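PDB 5KLH: surface glycoprotein from Trypanosoma brucei, which is the bilobed ectodomain of an insect-stage (procyclic) membrane protein and may act as a sensor at the parasite surface. Local coordinates for residues Q121-C126 with Y133-S138; A179-G184 with E215-G220; Q201-S204 with P208-A211. All coordinates share one frame; numbering follows the deposited sequence.

Contact 1 (Q121-C126 with Y133-S138); sequences QFRNKC and YSTQSS. With SO4 (sulfate ion), chain C.
Arg123 lays the aliphatic part of its side chain over one face of the Tyr133 ring, with CG 3.9 Å from the ring centroid and 23° off the normal, a CH-pi contact displaced toward the rim. The two side chains cross at about a right angle. The axes of segments 121-126 (on helix 116-128) and 133-135 (on strand 132-135) run roughly antiparallel, at 153°, and approach to 9.1 Å. Tyr133 points toward the helix and touches Phe122, Arg123 and Cys126. Phe122 comes to the edge of the same ring, its CD2 3.6 Å from Tyr133 CE1. Cys126 SG also lies at that ring's edge, 5.3 Å from the centroid in a sulfur-aromatic contact. The sulfur is covalently held as well, by the disulfide to Cys149 of strand 145-164, which pairs with strand 132-135. Helix and hairpin are thus joined both by packing and by a covalent cross-link in this disulfide-rich lobe. The polar end of Tyr133 turns to His119, which its OH meets in a hydrogen bond.

Beyond the ring, a bend at chi3 (56°) carries the guanidinium of Arg123 on to Thr135. NH1 donates to Thr135 OG1 over 2.8 Å, and the acceptor lies almost exactly in the guanidinium plane. The same hydroxyl donates to sulfate O3 at 2.6 Å, while Tyr127 OH is a further partner of the sulfate. A water accepts from Arg123 NH1 and links it to Ser138 OG. Thr135 OG1 therefore works as a relay, accepting from a cation and donating to an anion; the nearby positive charge would be expected to favour the sulfate, an ion probably taken from the crystallisation liquor.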
loop_
_atom_site.group_PDB
_atom_site.type_symbol
_atom_site.label_atom_id
_atom_site.label_comp_id
_atom_site.label_asym_id
_atom_site.label_seq_id
_atom_site.Cartn_x
_atom_site.Cartn_y
_atom_site.Cartn_z
ATOM N N GLN A 121 -22.597 10.567 11.857
ATOM C CA GLN A 121 -22.580 9.178 11.418
ATOM C C GLN A 121 -21.147 8.643 11.357
ATOM O O GLN A 121 -20.861 7.541 11.834
ATOM C CB GLN A 121 -23.260 9.046 10.049
ATOM C CG GLN A 121 -23.428 7.617 9.572
ATOM C CD GLN A 121 -24.341 7.513 8.355
ATOM O OE1 GLN A 121 -24.712 8.523 7.750
ATOM N NE2 GLN A 121 -24.711 6.286 7.998
ATOM N N PHE A 122 -20.254 9.444 10.783
ATOM C CA PHE A 122 -18.845 9.090 10.667
ATOM C C PHE A 122 -18.200 8.901 12.035
ATOM O O PHE A 122 -17.383 7.998 12.225
ATOM C CB PHE A 122 -18.102 10.174 9.874
ATOM C CG PHE A 122 -16.652 9.856 9.603
ATOM C CD1 PHE A 122 -16.296 9.063 8.521
ATOM C CD2 PHE A 122 -15.646 10.378 10.414
ATOM C CE1 PHE A 122 -14.961 8.781 8.253
ATOM C CE2 PHE A 122 -14.312 10.095 10.157
ATOM C CZ PHE A 122 -13.966 9.299 9.074
ATOM N N ARG A 123 -18.564 9.758 12.981
ATOM C CA ARG A 123 -18.035 9.667 14.338
ATOM C C ARG A 123 -18.537 8.402 15.031
ATOM O O ARG A 123 -17.762 7.676 15.669
ATOM C CB ARG A 123 -18.411 10.922 15.131
ATOM C CG ARG A 123 -18.056 10.900 16.610
ATOM C CD ARG A 123 -18.151 12.307 17.186
ATOM N NE ARG A 123 -19.476 12.896 16.977
ATOM C CZ ARG A 123 -19.745 14.201 17.003
ATOM N NH1 ARG A 123 -18.781 15.089 17.226
ATOM N NH2 ARG A 123 -20.989 14.622 16.803
ATOM N N ASN A 124 -19.830 8.124 14.890
ATOM C CA ASN A 124 -20.403 6.916 15.481
ATOM C C ASN A 124 -19.804 5.670 14.853
ATOM O O ASN A 124 -19.609 4.657 15.528
ATOM C CB ASN A 124 -21.929 6.895 15.330
ATOM C CG ASN A 124 -22.622 7.961 16.166
ATOM O OD1 ASN A 124 -22.073 8.459 17.151
ATOM N ND2 ASN A 124 -23.846 8.312 15.773
ATOM N N LYS A 125 -19.508 5.749 13.559
ATOM C CA LYS A 125 -18.920 4.626 12.841
ATOM C C LYS A 125 -17.528 4.324 13.384
ATOM O O LYS A 125 -17.142 3.161 13.547
ATOM C CB LYS A 125 -18.856 4.919 11.339
ATOM C CG LYS A 125 -18.259 3.791 10.516
ATOM C CD LYS A 125 -18.660 3.881 9.049
ATOM C CE LYS A 125 -18.110 2.699 8.268
ATOM N NZ LYS A 125 -16.623 2.624 8.339
ATOM N N CYS A 126 -16.782 5.385 13.659
ATOM C CA CYS A 126 -15.448 5.249 14.223
ATOM C C CYS A 126 -15.456 4.384 15.482
ATOM O O CYS A 126 -14.724 3.396 15.572
ATOM C CB CYS A 126 -14.874 6.617 14.542
ATOM S SG CYS A 126 -13.240 6.529 15.282
ATOM N N TYR A 133 -12.279 8.874 18.552
ATOM C CA TYR A 133 -12.592 10.032 17.733
ATOM C C TYR A 133 -12.119 11.330 18.366
ATOM O O TYR A 133 -12.153 11.506 19.586
ATOM C CB TYR A 133 -14.100 10.120 17.448
ATOM C CG TYR A 133 -14.370 10.922 16.200
ATOM C CD1 TYR A 133 -14.225 10.337 14.948
ATOM C CD2 TYR A 133 -14.725 12.263 16.269
ATOM C CE1 TYR A 133 -14.452 11.064 13.791
ATOM C CE2 TYR A 133 -14.953 12.998 15.120
ATOM C CZ TYR A 133 -14.816 12.386 13.885
ATOM O OH TYR A 133 -15.034 13.121 12.745
ATOM N N SER A 134 -11.670 12.244 17.516
ATOM C CA SER A 134 -11.334 13.589 17.942
ATOM C C SER A 134 -12.188 14.567 17.149
ATOM O O SER A 134 -12.032 14.672 15.933
ATOM C CB SER A 134 -9.846 13.865 17.736
ATOM O OG SER A 134 -9.528 15.206 18.033
ATOM N N THR A 135 -13.095 15.267 17.826
ATOM C CA THR A 135 -13.950 16.246 17.152
ATOM C C THR A 135 -13.246 17.592 17.099
ATOM O O THR A 135 -12.749 18.080 18.113
ATOM C CB THR A 135 -15.317 16.386 17.851
ATOM O OG1 THR A 135 -16.016 15.136 17.760
ATOM C CG2 THR A 135 -16.149 17.482 17.206
ATOM N N GLN A 136 -13.188 18.177 15.909
ATOM C CA GLN A 136 -12.503 19.449 15.716
ATOM C C GLN A 136 -13.466 20.592 15.460
ATOM O O GLN A 136 -13.227 21.718 15.897
ATOM C CB GLN A 136 -11.507 19.340 14.557
ATOM C CG GLN A 136 -10.331 18.441 14.852
ATOM C CD GLN A 136 -9.453 18.989 15.962
ATOM O OE1 GLN A 136 -9.260 20.204 16.079
ATOM N NE2 GLN A 136 -8.921 18.093 16.792
ATOM N N SER A 137 -14.548 20.314 14.741
ATOM C CA SER A 137 -15.556 21.335 14.479
ATOM C C SER A 137 -16.944 20.738 14.576
ATOM O O SER A 137 -17.320 19.897 13.761
ATOM C CB SER A 137 -15.360 21.974 13.104
ATOM O OG SER A 137 -16.406 22.899 12.847
ATOM N N SER A 138 -17.698 21.168 15.583
ATOM C CA SER A 138 -19.040 20.647 15.801
ATOM C C SER A 138 -20.025 21.164 14.758
ATOM O O SER A 138 -20.878 20.416 14.283
ATOM C CB SER A 138 -19.525 21.005 17.205
ATOM O OG SER A 138 -18.601 20.549 18.171
HETATM S S SO4 C . -16.084 13.062 20.744
HETATM O O1 SO4 C . -17.252 13.930 20.831
HETATM O O2 SO4 C . -16.514 11.700 20.415
HETATM O O3 SO4 C . -15.199 13.601 19.714
HETATM O O4 SO4 C . -15.370 13.033 22.023
HETATM O O HOH W 1 -19.731 17.825 18.167
#

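Contact 2 (A179-G184 with E215-G220); sequences ALYSFG and ETMGEG
Tyr181 is the residue of 179-184 that meets Met217 and Gly218. Just before it, Leu180 packs its side chain on Phe209 and Glu213 of helix 208-215, and its carbonyl O accepts from Phe183 N, drawing the chain into a tight bend. Tyr181 N bonds to Glu213 OE1, which supports its placement beside the helix end. With CG anti to the backbone N (chi1 -171°), its ring extends along the opposing backbone. Met217 CA sits over the ring centre, 3.6 Å from the centroid, in a CH-pi contact, and Gly218 N lies over the same face nearer the rim, 3.6 Å from Tyr181 CG. That backbone is the Schellman motif ending helix 208-215: Met217, at positive phi, is its C-prime residue, with Gly218 N bonded to Glu213 O. The type I' turn from Thr216 to Glu219 overlaps it, Met217 and Gly218 being its two central residues. Glu219 N bonds back to Thr216 O, while Thr216 OG1 accepts from Gly220 N at 2.9 Å and is also bonded to Leu212 O. The Met217 side chain runs beside the tyrosine in the same direction, bringing its CG 3.7 Å from Tyr181 OH. Ser182, entered through a cis peptide bond, places its CB over the opposite face of the Tyr181 ring. Phe183 then folds back, one face of its ring covering Tyr181 CA.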
loop_
_atom_site.group_PDB
_atom_site.type_symbol
_atom_site.label_atom_id
_atom_site.label_comp_id
_atom_site.label_asym_id
_atom_site.label_seq_id
_atom_site.Cartn_x
_atom_site.Cartn_y
_atom_site.Cartn_z
ATOM N N ALA A 179 3.963 -1.877 -3.093
ATOM C CA ALA A 179 3.270 -2.686 -4.093
ATOM C C ALA A 179 1.772 -2.683 -3.871
ATOM O O ALA A 179 1.017 -3.049 -4.772
ATOM C CB ALA A 179 3.790 -4.127 -4.090
ATOM N N LEU A 180 1.330 -2.301 -2.666
ATOM C CA LEU A 180 -0.100 -2.264 -2.363
ATOM C C LEU A 180 -0.754 -0.930 -2.726
ATOM O O LEU A 180 -0.204 0.121 -2.447
ATOM C CB LEU A 180 -0.350 -2.528 -0.876
ATOM C CG LEU A 180 -0.137 -3.899 -0.258
ATOM C CD1 LEU A 180 -0.563 -3.814 1.197
ATOM C CD2 LEU A 180 -0.985 -4.926 -0.983
ATOM N N TYR A 181 -1.935 -0.977 -3.334
ATOM C CA TYR A 181 -2.738 0.223 -3.549
ATOM C C TYR A 181 -2.939 0.919 -2.202
ATOM O O TYR A 181 -3.221 0.237 -1.221
ATOM C CB TYR A 181 -4.079 -0.174 -4.155
ATOM C CG TYR A 181 -4.944 0.954 -4.645
ATOM C CD1 TYR A 181 -4.813 1.424 -5.934
ATOM C CD2 TYR A 181 -5.923 1.503 -3.841
ATOM C CE1 TYR A 181 -5.623 2.430 -6.409
ATOM C CE2 TYR A 181 -6.745 2.509 -4.309
ATOM C CZ TYR A 181 -6.579 2.974 -5.592
ATOM O OH TYR A 181 -7.385 3.977 -6.076
ATOM N N SER A 182 -2.819 2.248 -2.126
ATOM C CA SER A 182 -2.605 3.142 -3.270
ATOM C C SER A 182 -1.147 3.533 -3.525
ATOM O O SER A 182 -0.882 4.618 -4.055
ATOM C CB SER A 182 -3.443 4.412 -3.077
ATOM O OG SER A 182 -3.315 4.892 -1.744
ATOM N N PHE A 183 -0.217 2.654 -3.149
ATOM C CA PHE A 183 1.189 2.737 -3.553
ATOM C C PHE A 183 2.026 3.820 -2.871
ATOM O O PHE A 183 3.155 4.058 -3.281
ATOM C CB PHE A 183 1.294 2.914 -5.077
ATOM C CG PHE A 183 0.428 1.949 -5.846
ATOM C CD1 PHE A 183 0.598 0.586 -5.692
ATOM C CD2 PHE A 183 -0.576 2.406 -6.682
ATOM C CE1 PHE A 183 -0.200 -0.303 -6.374
ATOM C CE2 PHE A 183 -1.382 1.522 -7.374
ATOM C CZ PHE A 183 -1.203 0.160 -7.210
ATOM N N GLY A 184 1.495 4.430 -1.817
ATOM C CA GLY A 184 2.263 5.358 -1.000
ATOM C C GLY A 184 3.118 4.656 0.034
ATOM O O GLY A 184 2.992 3.438 0.237
ATOM N N GLU A 215 -5.347 -1.722 -11.145
ATOM C CA GLU A 215 -6.501 -1.749 -12.044
ATOM C C GLU A 215 -7.795 -2.137 -11.336
ATOM O O GLU A 215 -8.884 -1.927 -11.875
ATOM C CB GLU A 215 -6.239 -2.697 -13.211
ATOM C CG GLU A 215 -5.098 -2.285 -14.103
ATOM C CD GLU A 215 -5.346 -0.950 -14.787
ATOM O OE1 GLU A 215 -6.424 -0.772 -15.392
ATOM O OE2 GLU A 215 -4.460 -0.074 -14.718
ATOM N N THR A 216 -7.680 -2.684 -10.134
ATOM C CA THR A 216 -8.852 -2.973 -9.317
ATOM C C THR A 216 -8.977 -2.052 -8.113
ATOM O O THR A 216 -9.795 -2.301 -7.227
ATOM C CB THR A 216 -8.840 -4.413 -8.794
ATOM O OG1 THR A 216 -7.803 -4.559 -7.814
ATOM C CG2 THR A 216 -8.626 -5.402 -9.945
ATOM N N MET A 217 -8.153 -1.008 -8.074
ATOM C CA MET A 217 -8.128 -0.089 -6.936
ATOM C C MET A 217 -8.099 -0.785 -5.573
ATOM O O MET A 217 -8.853 -0.425 -4.663
ATOM C CB MET A 217 -9.329 0.866 -7.009
ATOM C CG MET A 217 -9.310 1.717 -8.243
ATOM S SD MET A 217 -10.560 3.011 -8.223
ATOM C CE MET A 217 -12.035 2.047 -8.548
ATOM N N GLY A 218 -7.216 -1.772 -5.434
ATOM C CA GLY A 218 -6.983 -2.412 -4.154
ATOM C C GLY A 218 -7.950 -3.527 -3.817
ATOM O O GLY A 218 -7.762 -4.235 -2.826
ATOM N N GLU A 219 -8.987 -3.685 -4.637
ATOM C CA GLU A 219 -10.037 -4.661 -4.340
ATOM C C GLU A 219 -9.596 -6.088 -4.643
ATOM O O GLU A 219 -10.064 -7.032 -4.006
ATOM C CB GLU A 219 -11.318 -4.332 -5.121
ATOM C CG GLU A 219 -11.880 -2.937 -4.875
ATOM C CD GLU A 219 -12.475 -2.761 -3.493
ATOM O OE1 GLU A 219 -12.820 -3.774 -2.845
ATOM O OE2 GLU A 219 -12.598 -1.595 -3.056
ATOM N N GLY A 220 -8.710 -6.252 -5.620
ATOM C CA GLY A 220 -8.187 -7.569 -5.944
ATOM C C GLY A 220 -9.008 -8.281 -6.996
ATOM O O GLY A 220 -8.658 -9.375 -7.450
#

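Contact 3 (Q201-S204 with P208-A211)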
loop_
_atom_site.group_PDB
_atom_site.type_symbol
_atom_site.label_atom_id
_atom_site.label_comp_id
_atom_site.label_asym_id
_atom_site.label_seq_id
_atom_site.Cartn_x
_atom_site.Cartn_y
_atom_site.Cartn_z
ATOM N N GLN A 201 8.846 -7.838 1.288
ATOM C CA GLN A 201 8.702 -8.369 -0.064
ATOM C C GLN A 201 9.079 -7.328 -1.108
ATOM O O GLN A 201 8.553 -6.204 -1.103
ATOM C CB GLN A 201 7.257 -8.852 -0.308
ATOM C CG GLN A 201 6.802 -9.921 0.688
ATOM C CD GLN A 201 5.378 -10.405 0.456
ATOM O OE1 GLN A 201 4.727 -10.023 -0.513
ATOM N NE2 GLN A 201 4.892 -11.260 1.356
ATOM N N LEU A 202 9.980 -7.700 -2.014
ATOM C CA LEU A 202 10.393 -6.788 -3.082
ATOM C C LEU A 202 9.842 -7.278 -4.420
ATOM O O LEU A 202 10.131 -8.400 -4.850
ATOM C CB LEU A 202 11.927 -6.660 -3.132
ATOM C CG LEU A 202 12.509 -5.834 -4.280
ATOM C CD1 LEU A 202 12.217 -4.354 -4.085
ATOM C CD2 LEU A 202 14.007 -6.069 -4.451
ATOM N N TYR A 203 9.007 -6.442 -5.040
ATOM C CA TYR A 203 8.423 -6.687 -6.360
ATOM C C TYR A 203 9.109 -5.872 -7.429
ATOM O O TYR A 203 9.739 -4.833 -7.140
ATOM C CB TYR A 203 6.932 -6.326 -6.374
ATOM C CG TYR A 203 6.083 -7.267 -5.571
ATOM C CD1 TYR A 203 5.960 -7.111 -4.204
ATOM C CD2 TYR A 203 5.408 -8.320 -6.184
ATOM C CE1 TYR A 203 5.183 -7.998 -3.450
ATOM C CE2 TYR A 203 4.636 -9.201 -5.450
ATOM C CZ TYR A 203 4.532 -9.034 -4.081
ATOM O OH TYR A 203 3.765 -9.910 -3.329
ATOM N N SER A 204 8.947 -6.296 -8.678
ATOM C CA SER A 204 9.289 -5.423 -9.794
ATOM C C SER A 204 8.042 -4.627 -10.184
ATOM O O SER A 204 6.920 -5.088 -9.964
ATOM C CB SER A 204 9.841 -6.215 -10.989
ATOM O OG SER A 204 8.841 -7.021 -11.596
ATOM N N PRO A 208 2.358 -8.541 -12.044
ATOM C CA PRO A 208 0.896 -8.538 -12.114
ATOM C C PRO A 208 0.230 -8.246 -10.766
ATOM O O PRO A 208 -0.915 -7.797 -10.731
ATOM C CB PRO A 208 0.580 -9.963 -12.584
ATOM C CG PRO A 208 1.760 -10.317 -13.450
ATOM C CD PRO A 208 2.935 -9.750 -12.662
ATOM N N PHE A 209 0.926 -8.510 -9.664
ATOM C CA PHE A 209 0.375 -8.162 -8.353
ATOM C C PHE A 209 0.124 -6.647 -8.278
ATOM O O PHE A 209 -0.928 -6.200 -7.802
ATOM C CB PHE A 209 1.328 -8.614 -7.232
ATOM C CG PHE A 209 0.851 -8.282 -5.834
ATOM C CD1 PHE A 209 1.189 -7.081 -5.240
ATOM C CD2 PHE A 209 0.105 -9.193 -5.108
ATOM C CE1 PHE A 209 0.764 -6.770 -3.963
ATOM C CE2 PHE A 209 -0.321 -8.891 -3.824
ATOM C CZ PHE A 209 0.013 -7.676 -3.252
ATOM N N ILE A 210 1.093 -5.866 -8.743
ATOM C CA ILE A 210 0.970 -4.411 -8.708
ATOM C C ILE A 210 -0.068 -3.956 -9.741
ATOM O O ILE A 210 -0.926 -3.126 -9.437
ATOM C CB ILE A 210 2.325 -3.737 -8.948
ATOM C CG1 ILE A 210 3.222 -3.948 -7.724
ATOM C CG2 ILE A 210 2.140 -2.259 -9.266
ATOM C CD1 ILE A 210 4.657 -3.475 -7.908
ATOM N N ALA A 211 -0.018 -4.531 -10.944
ATOM C CA ALA A 211 -1.027 -4.227 -11.964
ATOM C C ALA A 211 -2.455 -4.505 -11.485
ATOM O O ALA A 211 -3.360 -3.695 -11.718
ATOM C CB ALA A 211 -0.737 -4.998 -13.235
#
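Tyr203 and Phe209 form an offset stack, their centroids 4.9 Å apart and their planes at 17°. The displacement is large enough that the phenol end of the tyrosine does most of the overlapping: Tyr203 OH lies over the centre of the Phe209 ring, 4.0 Å above its plane, while Phe209 CD1 faces the tyrosine ring near its rim. At the base of the phenylalanine, CB comes 3.8 Å from Tyr203 CE2. Ile210 supplies the second part of the contact through the tip of its longer branch. With chi2 at 173° that branch is extended, and CD1 abuts both Tyr203 CB, at 4.0 Å, and Ser204 O, at 3.5 Å. Two successive helical residues thus grip the end of the strand, one through a ring and the other through a methyl group, with no hydrogen bond passing between the segments.

Further out, Gln201 steadies the tyrosine. It stands two residues earlier on the strand, on the same side, and its OE1 accepts from Tyr203 OH over 3.0 Å, the donor tilted 21° from the carbonyl plane. A weak bond from Gln43 NE2 also reaches the hydroxyl of this buried tyrosine, and the ring of Tyr57 meets that of Tyr203. Asp207 OD2 accepts a hydrogen bond from Phe209 N in the first turn of the helix.

Strand 197-204 lies between strands 51-63 and 145-164, antiparallel to the first and parallel to the second, and after a three-residue link the chain turns into helix 208-215 against the sheet. Ile210 also touches Val161 of strand 145-164 and Phe209 touches Ser55 of strand 51-63, while Ala211 packs on Phe14 and Ala17 of helix 12-20.

How the contacts relate
The three contacts divide unequally between the two lobes. Contact 1 comes first along the chain and lies alone in the disulfide-rich lobe, its centre about 27 Å from that of contact 2 and about 36 Å from that of contact 3, on the opposite side of the chain's centre from the latter. Contacts 2 and 3 are neighbours, about 11 Å between centres, and share helix 208-215: contact 3 uses its start, contact 2 the turn after its end. Residues 201-211 fall between the two segments of contact 2 in sequence, and Ala179 CB touches Tyr203 CD1 at 3.7 Å. The long strand 145-164 pairs with both strand 132-135 and strand 197-204, so one continuous sheet connects the lobes.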